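Local coordinates for beta-lactamase OXA-2 (Salmonella typhimurium, PDB 1K38), which hydrolyses the beta-lactam ring of penicillins, including oxacillin, to the substituted beta-amino acid and so confers antibiotic resistance, at residues Gly65-Glu70 against Gln90-Ala95; Arg97-Trp102 against Arg187-Trp192. All blocks are in the same frame, centred on the assembly; numbering follows the deposited sequence.

Contact 1: residues Gly65-Glu70 against Gln90-Ala95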
ATOM      1  N   GLY A  65       4.365  15.808  15.204  1.00 20.61           N
ATOM      2  CA  GLY A  65       3.099  15.623  15.886  1.00 21.55           C
ATOM      3  C   GLY A  65       2.010  16.551  15.385  1.00 21.70           C
ATOM      4  O   GLY A  65       1.001  16.747  16.064  1.00 23.19           O
ATOM      5  N   ALA A  66       2.211  17.131  14.201  1.00 20.02           N
ATOM      6  CA  ALA A  66       1.221  18.025  13.607  1.00 19.23           C
ATOM      7  C   ALA A  66       0.029  17.192  13.156  1.00 19.09           C
ATOM      8  O   ALA A  66      -1.083  17.697  13.027  1.00 20.31           O
ATOM      9  CB  ALA A  66       1.823  18.778  12.421  1.00 20.25           C
ATOM     10  N   VAL A  67       0.283  15.911  12.899  1.00 18.85           N
ATOM     11  CA  VAL A  67      -0.761  14.973  12.511  1.00 19.47           C
ATOM     12  C   VAL A  67      -0.430  13.660  13.217  1.00 18.29           C
ATOM     13  O   VAL A  67       0.724  13.227  13.237  1.00 19.86           O
ATOM     14  CB  VAL A  67      -0.827  14.769  10.972  1.00 18.11           C
ATOM     15  CG1 VAL A  67       0.529  14.336  10.425  1.00 19.63           C
ATOM     16  CG2 VAL A  67      -1.901  13.745  10.636  1.00 19.05           C
ATOM     17  N   ARG A  68      -1.446  13.042  13.810  1.00 20.14           N
ATOM     18  CA  ARG A  68      -1.271  11.800  14.561  1.00 20.12           C
ATOM     19  C   ARG A  68      -1.157  10.543  13.708  1.00 19.86           C
ATOM     20  O   ARG A  68      -0.236   9.746  13.879  1.00 19.63           O
ATOM     21  CB  ARG A  68      -2.433  11.612  15.542  1.00 22.37           C
ATOM     22  CG  ARG A  68      -2.623  12.744  16.540  1.00 27.44           C
ATOM     23  CD  ARG A  68      -3.738  12.404  17.528  1.00 30.29           C
ATOM     24  NE  ARG A  68      -5.048  12.310  16.885  1.00 31.45           N
ATOM     25  CZ  ARG A  68      -5.807  13.356  16.573  1.00 33.39           C
ATOM     26  NH1 ARG A  68      -5.391  14.585  16.846  1.00 34.74           N
ATOM     27  NH2 ARG A  68      -6.980  13.173  15.984  1.00 34.01           N
ATOM     28  N   ASP A  69      -2.110  10.361  12.803  1.00 18.35           N
ATOM     29  CA  ASP A  69      -2.116   9.186  11.942  1.00 18.59           C
ATOM     30  C   ASP A  69      -3.049   9.391  10.757  1.00 17.33           C
ATOM     31  O   ASP A  69      -3.506  10.503  10.497  1.00 18.73           O
ATOM     32  CB  ASP A  69      -2.553   7.945  12.728  1.00 18.60           C
ATOM     33  CG  ASP A  69      -3.894   8.127  13.416  1.00 19.59           C
ATOM     34  OD1 ASP A  69      -4.700   8.964  12.954  1.00 18.41           O
ATOM     35  OD2 ASP A  69      -4.147   7.417  14.417  1.00 21.96           O
ATOM     36  N   GLU A  70      -3.337   8.301  10.055  1.00 16.22           N
ATOM     37  CA  GLU A  70      -4.193   8.341   8.877  1.00 15.33           C
ATOM     38  C   GLU A  70      -5.679   8.513   9.190  1.00 16.35           C
ATOM     39  O   GLU A  70      -6.499   8.625   8.279  1.00 17.13           O
ATOM     40  CB  GLU A  70      -3.991   7.066   8.038  1.00 15.42           C
ATOM     41  CG  GLU A  70      -4.525   5.782   8.675  1.00 14.41           C
ATOM     42  CD  GLU A  70      -3.505   5.069   9.550  1.00 16.83           C
ATOM     43  OE1 GLU A  70      -2.824   5.735  10.363  1.00 16.69           O
ATOM     44  OE2 GLU A  70      -3.394   3.827   9.428  1.00 16.38           O
ATOM     45  N   GLN A  90     -10.700  16.629   5.363  1.00 21.99           N
ATOM     46  CA  GLN A  90      -9.661  15.769   4.815  1.00 22.58           C
ATOM     47  C   GLN A  90      -8.901  14.940   5.836  1.00 21.73           C
ATOM     48  O   GLN A  90      -8.832  15.284   7.015  1.00 23.08           O
ATOM     49  CB  GLN A  90      -8.612  16.623   4.097  1.00 24.36           C
ATOM     50  CG  GLN A  90      -9.134  17.732   3.207  1.00 24.89           C
ATOM     51  CD  GLN A  90      -9.178  17.332   1.754  1.00 26.85           C
ATOM     52  OE1 GLN A  90      -8.260  16.682   1.249  1.00 26.33           O
ATOM     53  NE2 GLN A  90     -10.241  17.732   1.063  1.00 28.42           N
ATOM     54  N   ASP A  91      -8.339  13.834   5.361  1.00 19.58           N
ATOM     55  CA  ASP A  91      -7.461  13.011   6.181  1.00 18.99           C
ATOM     56  C   ASP A  91      -6.172  13.003   5.367  1.00 18.23           C
ATOM     57  O   ASP A  91      -6.133  13.577   4.274  1.00 17.08           O
ATOM     58  CB  ASP A  91      -7.992  11.582   6.420  1.00 18.85           C
ATOM     59  CG  ASP A  91      -8.463  10.875   5.159  1.00 19.19           C
ATOM     60  OD1 ASP A  91      -8.016  11.198   4.040  1.00 19.43           O
ATOM     61  OD2 ASP A  91      -9.290   9.945   5.312  1.00 21.48           O
ATOM     62  N   LEU A  92      -5.111  12.394   5.876  1.00 16.88           N
ATOM     63  CA  LEU A  92      -3.860  12.394   5.129  1.00 16.64           C
ATOM     64  C   LEU A  92      -3.943  11.815   3.728  1.00 16.67           C
ATOM     65  O   LEU A  92      -3.333  12.347   2.804  1.00 16.98           O
ATOM     66  CB  LEU A  92      -2.770  11.651   5.896  1.00 16.46           C
ATOM     67  CG  LEU A  92      -2.098  12.401   7.044  1.00 16.34           C
ATOM     68  CD1 LEU A  92      -1.091  11.481   7.698  1.00 15.68           C
ATOM     69  CD2 LEU A  92      -1.417  13.665   6.527  1.00 16.50           C
ATOM     70  N   ARG A  93      -4.689  10.731   3.557  1.00 16.60           N
ATOM     71  CA  ARG A  93      -4.769  10.117   2.237  1.00 18.33           C
ATOM     72  C   ARG A  93      -5.481  10.995   1.220  1.00 18.33           C
ATOM     73  O   ARG A  93      -5.044  11.092   0.075  1.00 19.33           O
ATOM     74  CB  ARG A  93      -5.443   8.744   2.311  1.00 18.68           C
ATOM     75  CG  ARG A  93      -5.134   7.864   1.096  1.00 19.49           C
ATOM     76  CD  ARG A  93      -5.698   6.457   1.259  1.00 18.89           C
ATOM     77  NE  ARG A  93      -5.116   5.740   2.391  1.00 20.44           N
ATOM     78  CZ  ARG A  93      -3.984   5.043   2.342  1.00 19.49           C
ATOM     79  NH1 ARG A  93      -3.296   4.961   1.210  1.00 18.13           N
ATOM     80  NH2 ARG A  93      -3.537   4.425   3.431  1.00 20.45           N
ATOM     81  N   SER A  94      -6.570  11.641   1.623  1.00 18.56           N
ATOM     82  CA  SER A  94      -7.278  12.501   0.684  1.00 18.17           C
ATOM     83  C   SER A  94      -6.427  13.726   0.376  1.00 17.05           C
ATOM     84  O   SER A  94      -6.404  14.197  -0.757  1.00 18.28           O
ATOM     85  CB  SER A  94      -8.641  12.934   1.242  1.00 20.02           C
ATOM     86  OG  SER A  94      -8.510  13.732   2.403  1.00 23.39           O
ATOM     87  N   ALA A  95      -5.711  14.226   1.382  1.00 16.08           N
ATOM     88  CA  ALA A  95      -4.867  15.400   1.197  1.00 16.75           C
ATOM     89  C   ALA A  95      -3.738  15.115   0.211  1.00 18.41           C
ATOM     90  O   ALA A  95      -3.392  15.965  -0.607  1.00 18.58           O
ATOM     91  CB  ALA A  95      -4.293  15.859   2.540  1.00 17.24           C
TER
HETATM   92  O   HOH W   1      -5.183  11.794   8.586  1.00 18.81           O
HETATM   93  O   HOH W   2      -5.740   8.966   5.638  1.00 20.07           O
HETATM   94  O   HOH W   3      -9.258   8.432   7.640  1.00 27.18           O
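At Val-67 a chi1 of 55° sets CG2 opposite the backbone N, and Leu-92 CG stands anti to its own carbonyl carbon (chi1 -78°). These rotations bring the two side chains together tip to tip, with Val-67 CG2 3.8 Å from Leu-92 CD1. The same CD1 lies 3.8 Å from Asp-69 O. Phe-107 and Tyr-104 of helix 101-111 also touch Val-67 and Leu-92 respectively.

The polar side of the contact runs through water. One water donates to Asp-69 O and accepts from Leu-92 N at 2.8 Å. A second donates to Glu-70 O and accepts from Arg-93 N at 2.9 Å. The first-turn amides of helix 92-97 are thus tied to the loop. Asp-91 is the N-cap of this helix and forms a capping box with Ser-94. Ser-94 N donates to Asp-91 OD1 (2.9 Å), nearly along the C-O axis, and Asp-91 N donates to Ser-94 OG (3.0 Å). The other carboxylate oxygen, Asp-91 OD2, accepts from a third water, which also donates to Glu-70 O. The Glu-70 carboxylate forms a salt bridge with Arg-170 and a hydrogen bond with Asn-160, both of the second subunit, while Arg-93 pairs with Asp-174 of its own chain.

Contact 2: residues Arg97-Trp102 against Arg187-Trp192. With FMT (formic acid), chain C.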
ATOM      1  N   ARG A  97      -3.683  12.482  -2.083  1.00 18.33           N
ATOM      2  CA  ARG A  97      -4.293  12.134  -3.365  1.00 18.74           C
ATOM      3  C   ARG A  97      -4.775  13.354  -4.139  1.00 20.57           C
ATOM      4  O   ARG A  97      -4.687  13.394  -5.370  1.00 21.19           O
ATOM      5  CB  ARG A  97      -5.478  11.189  -3.146  1.00 19.85           C
ATOM      6  CG  ARG A  97      -5.097   9.749  -2.820  1.00 20.86           C
ATOM      7  CD  ARG A  97      -6.331   8.905  -2.525  1.00 21.86           C
ATOM      8  NE  ARG A  97      -6.023   7.476  -2.451  1.00 19.13           N
ATOM      9  CZ  ARG A  97      -6.878   6.551  -2.021  1.00 20.81           C
ATOM     10  NH1 ARG A  97      -8.093   6.903  -1.617  1.00 21.67           N
ATOM     11  NH2 ARG A  97      -6.524   5.268  -2.010  1.00 20.90           N
ATOM     12  N   ASN A  98      -5.281  14.349  -3.417  1.00 19.91           N
ATOM     13  CA  ASN A  98      -5.810  15.556  -4.050  1.00 20.09           C
ATOM     14  C   ASN A  98      -4.906  16.778  -3.975  1.00 19.77           C
ATOM     15  O   ASN A  98      -5.310  17.867  -4.388  1.00 19.97           O
ATOM     16  CB  ASN A  98      -7.165  15.910  -3.428  1.00 20.81           C
ATOM     17  CG  ASN A  98      -8.203  14.834  -3.645  1.00 24.97           C
ATOM     18  OD1 ASN A  98      -8.635  14.593  -4.772  1.00 27.73           O
ATOM     19  ND2 ASN A  98      -8.611  14.177  -2.566  1.00 25.71           N
ATOM     20  N   SER A  99      -3.692  16.610  -3.457  1.00 19.50           N
ATOM     21  CA  SER A  99      -2.755  17.725  -3.319  1.00 19.96           C
ATOM     22  C   SER A  99      -3.452  18.886  -2.614  1.00 19.89           C
ATOM     23  O   SER A  99      -3.384  20.036  -3.055  1.00 20.16           O
ATOM     24  CB  SER A  99      -2.250  18.179  -4.689  1.00 20.93           C
ATOM     25  OG  SER A  99      -1.445  17.179  -5.284  1.00 21.17           O
ATOM     26  N   THR A 100      -4.118  18.570  -1.508  1.00 19.79           N
ATOM     27  CA  THR A 100      -4.841  19.573  -0.735  1.00 19.36           C
ATOM     28  C   THR A 100      -3.852  20.409   0.057  1.00 20.34           C
ATOM     29  O   THR A 100      -3.519  20.109   1.205  1.00 19.52           O
ATOM     30  CB  THR A 100      -5.849  18.904   0.207  1.00 19.15           C
ATOM     31  OG1 THR A 100      -6.659  17.990  -0.543  1.00 18.66           O
ATOM     32  CG2 THR A 100      -6.748  19.950   0.846  1.00 21.22           C
ATOM     33  N   VAL A 101      -3.389  21.478  -0.578  1.00 19.20           N
ATOM     34  CA  VAL A 101      -2.407  22.364   0.017  1.00 20.19           C
ATOM     35  C   VAL A 101      -2.768  22.964   1.375  1.00 19.75           C
ATOM     36  O   VAL A 101      -1.906  23.043   2.254  1.00 20.33           O
ATOM     37  CB  VAL A 101      -2.055  23.514  -0.955  1.00 19.88           C
ATOM     38  CG1 VAL A 101      -0.949  24.379  -0.365  1.00 21.57           C
ATOM     39  CG2 VAL A 101      -1.631  22.940  -2.307  1.00 23.01           C
ATOM     40  N   TRP A 102      -4.020  23.376   1.570  1.00 21.08           N
ATOM     41  CA  TRP A 102      -4.366  23.992   2.848  1.00 21.24           C
ATOM     42  C   TRP A 102      -4.103  23.115   4.065  1.00 22.64           C
ATOM     43  O   TRP A 102      -3.823  23.628   5.145  1.00 23.85           O
ATOM     44  CB  TRP A 102      -5.815  24.513   2.868  1.00 21.99           C
ATOM     45  CG  TRP A 102      -6.923  23.500   2.766  1.00 21.22           C
ATOM     46  CD1 TRP A 102      -7.630  23.170   1.646  1.00 20.33           C
ATOM     47  CD2 TRP A 102      -7.517  22.762   3.845  1.00 21.65           C
ATOM     48  NE1 TRP A 102      -8.633  22.281   1.959  1.00 22.95           N
ATOM     49  CE2 TRP A 102      -8.585  22.015   3.302  1.00 21.33           C
ATOM     50  CE3 TRP A 102      -7.252  22.664   5.219  1.00 20.80           C
ATOM     51  CZ2 TRP A 102      -9.392  21.179   4.086  1.00 20.77           C
ATOM     52  CZ3 TRP A 102      -8.057  21.831   5.999  1.00 21.15           C
ATOM     53  CH2 TRP A 102      -9.113  21.102   5.427  1.00 21.34           C
ATOM     54  N   ARG A 187       3.584   3.669  -6.650  1.00 11.92           N
ATOM     55  CA  ARG A 187       3.535   4.684  -5.600  1.00 11.19           C
ATOM     56  C   ARG A 187       4.064   5.963  -6.227  1.00 11.85           C
ATOM     57  O   ARG A 187       5.180   5.987  -6.749  1.00 13.51           O
ATOM     58  CB  ARG A 187       4.418   4.286  -4.410  1.00 12.06           C
ATOM     59  CG  ARG A 187       4.146   2.886  -3.856  1.00 12.06           C
ATOM     60  CD  ARG A 187       4.997   2.635  -2.614  1.00 13.31           C
ATOM     61  NE  ARG A 187       5.092   1.213  -2.281  1.00 13.41           N
ATOM     62  CZ  ARG A 187       4.289   0.565  -1.443  1.00 13.18           C
ATOM     63  NH1 ARG A 187       4.480  -0.733  -1.232  1.00 12.55           N
ATOM     64  NH2 ARG A 187       3.308   1.205  -0.810  1.00 14.17           N
ATOM     65  N   ALA A 188       3.275   7.030  -6.186  1.00 12.35           N
ATOM     66  CA  ALA A 188       3.720   8.271  -6.802  1.00 11.90           C
ATOM     67  C   ALA A 188       3.035   9.511  -6.256  1.00 13.21           C
ATOM     68  O   ALA A 188       2.093   9.427  -5.471  1.00 15.09           O
ATOM     69  CB  ALA A 188       3.507   8.184  -8.304  1.00 13.58           C
ATOM     70  N   LYS A 189       3.527  10.668  -6.686  1.00 12.97           N
ATOM     71  CA  LYS A 189       2.968  11.948  -6.269  1.00 13.73           C
ATOM     72  C   LYS A 189       3.137  12.975  -7.378  1.00 14.70           C
ATOM     73  O   LYS A 189       4.226  13.134  -7.932  1.00 14.04           O
ATOM     74  CB  LYS A 189       3.669  12.458  -5.007  1.00 14.64           C
ATOM     75  CG  LYS A 189       3.069  13.747  -4.449  1.00 15.83           C
ATOM     76  CD  LYS A 189       1.751  13.469  -3.740  1.00 15.45           C
ATOM     77  CE  LYS A 189       0.907  14.730  -3.619  1.00 18.24           C
ATOM     78  NZ  LYS A 189       0.360  15.137  -4.946  1.00 18.31           N
ATOM     79  N   THR A 190       2.051  13.669  -7.701  1.00 14.85           N
ATOM     80  CA  THR A 190       2.095  14.705  -8.720  1.00 15.95           C
ATOM     81  C   THR A 190       2.393  16.051  -8.080  1.00 15.94           C
ATOM     82  O   THR A 190       2.276  16.225  -6.862  1.00 16.08           O
ATOM     83  CB  THR A 190       0.750  14.844  -9.439  1.00 16.46           C
ATOM     84  OG1 THR A 190      -0.279  15.050  -8.464  1.00 17.93           O
ATOM     85  CG2 THR A 190       0.440  13.612 -10.254  1.00 16.70           C
ATOM     86  N   GLY A 191       2.783  17.002  -8.918  1.00 14.92           N
ATOM     87  CA  GLY A 191       3.061  18.346  -8.455  1.00 15.48           C
ATOM     88  C   GLY A 191       2.834  19.331  -9.585  1.00 14.95           C
ATOM     89  O   GLY A 191       3.046  18.995 -10.753  1.00 15.07           O
ATOM     90  N   TRP A 192       2.370  20.532  -9.244  1.00 15.24           N
ATOM     91  CA  TRP A 192       2.150  21.595 -10.225  1.00 16.91           C
ATOM     92  C   TRP A 192       2.090  22.935  -9.515  1.00 18.42           C
ATOM     93  O   TRP A 192       1.319  23.107  -8.573  1.00 19.92           O
ATOM     94  CB  TRP A 192       0.845  21.393 -11.002  1.00 17.02           C
ATOM     95  CG  TRP A 192       0.647  22.433 -12.076  1.00 17.12           C
ATOM     96  CD1 TRP A 192       1.523  22.753 -13.076  1.00 18.62           C
ATOM     97  CD2 TRP A 192      -0.501  23.274 -12.267  1.00 17.89           C
ATOM     98  NE1 TRP A 192       0.995  23.737 -13.876  1.00 17.88           N
ATOM     99  CE2 TRP A 192      -0.246  24.076 -13.404  1.00 18.72           C
ATOM    100  CE3 TRP A 192      -1.718  23.428 -11.589  1.00 18.84           C
ATOM    101  CZ2 TRP A 192      -1.166  25.018 -13.880  1.00 19.31           C
ATOM    102  CZ3 TRP A 192      -2.636  24.366 -12.063  1.00 20.70           C
ATOM    103  CH2 TRP A 192      -2.352  25.147 -13.198  1.00 19.14           C
TER
HETATM  104  C   FMT C 401      -0.603  18.734  -8.558  1.00 42.77           C
HETATM  105  O1  FMT C 401      -1.031  18.470  -9.984  1.00 44.19           O
HETATM  106  O2  FMT C 401      -0.934  17.543  -7.636  1.00 43.73           O
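Ser-99 and Lys-189 meet end to end, hydroxyl against amino group. The lysine chain bends at chi2 (75°) and again at chi4 (71°), which swings its amino group off the strand and over to the serine. Lys-189 NZ donates to Ser-99 OG at 2.7 Å. It also donates to Thr-190 O, the carbonyl of the next residue, at 2.9 Å; here the nitrogen sits 26° out of the carbonyl plane. Two bonds therefore fix the direction of the amino group.

Thr-190 faces the same spot from the strand. Its OG1 is 4.0 Å from Ser-99 OG, and a formic acid molecule, probably from the crystallisation liquor, lies between the two hydroxyls. Thr-190 OG1 donates to formic acid O2 at 2.7 Å. Ser-99 OG lies 2.4 Å from the same O2, so short that the details of this contact are doubtful. The backbone of Gly-191 and Trp-192 passes beside the formic acid carbon, and Arg-228 also bonds to the molecule.

Ser-99 has positive phi and is the C-prime residue of a Schellman motif ending helix 92-97. That turn presents its hydroxyl to strand 184-192 and to Ser-51, the predicted acyl-ester nucleophile. Lys-189, Thr-190 and Gly-191 are assigned to substrate binding by similarity. The arrangement is the active site of a class D serine beta-lactamase, with the Ser-X-Val motif at Ser-99 to Val-101 facing the Lys-Thr-Gly motif of the strand.

How the contacts relate
The centres of the two contacts lie 13 Å apart. In the chain they come in series, contact 1 closing before contact 2 opens. Helix 92-97 links them: its start belongs to contact 1 and its end runs into contact 2, just before helix 101-111. They also touch directly. Ala-95 O lies 2.9 Å from Thr-100 N, and Gln-90 OE1 lies 2.7 Å from Thr-100 OG1, both probable hydrogen bonds. Contact 1 stays within the helical part of the fold, whereas contact 2 joins that part to the mixed sheet through strand 184-192. Both reach the second subunit. The helix thus connects a site near the subunit interface with the active-site cleft.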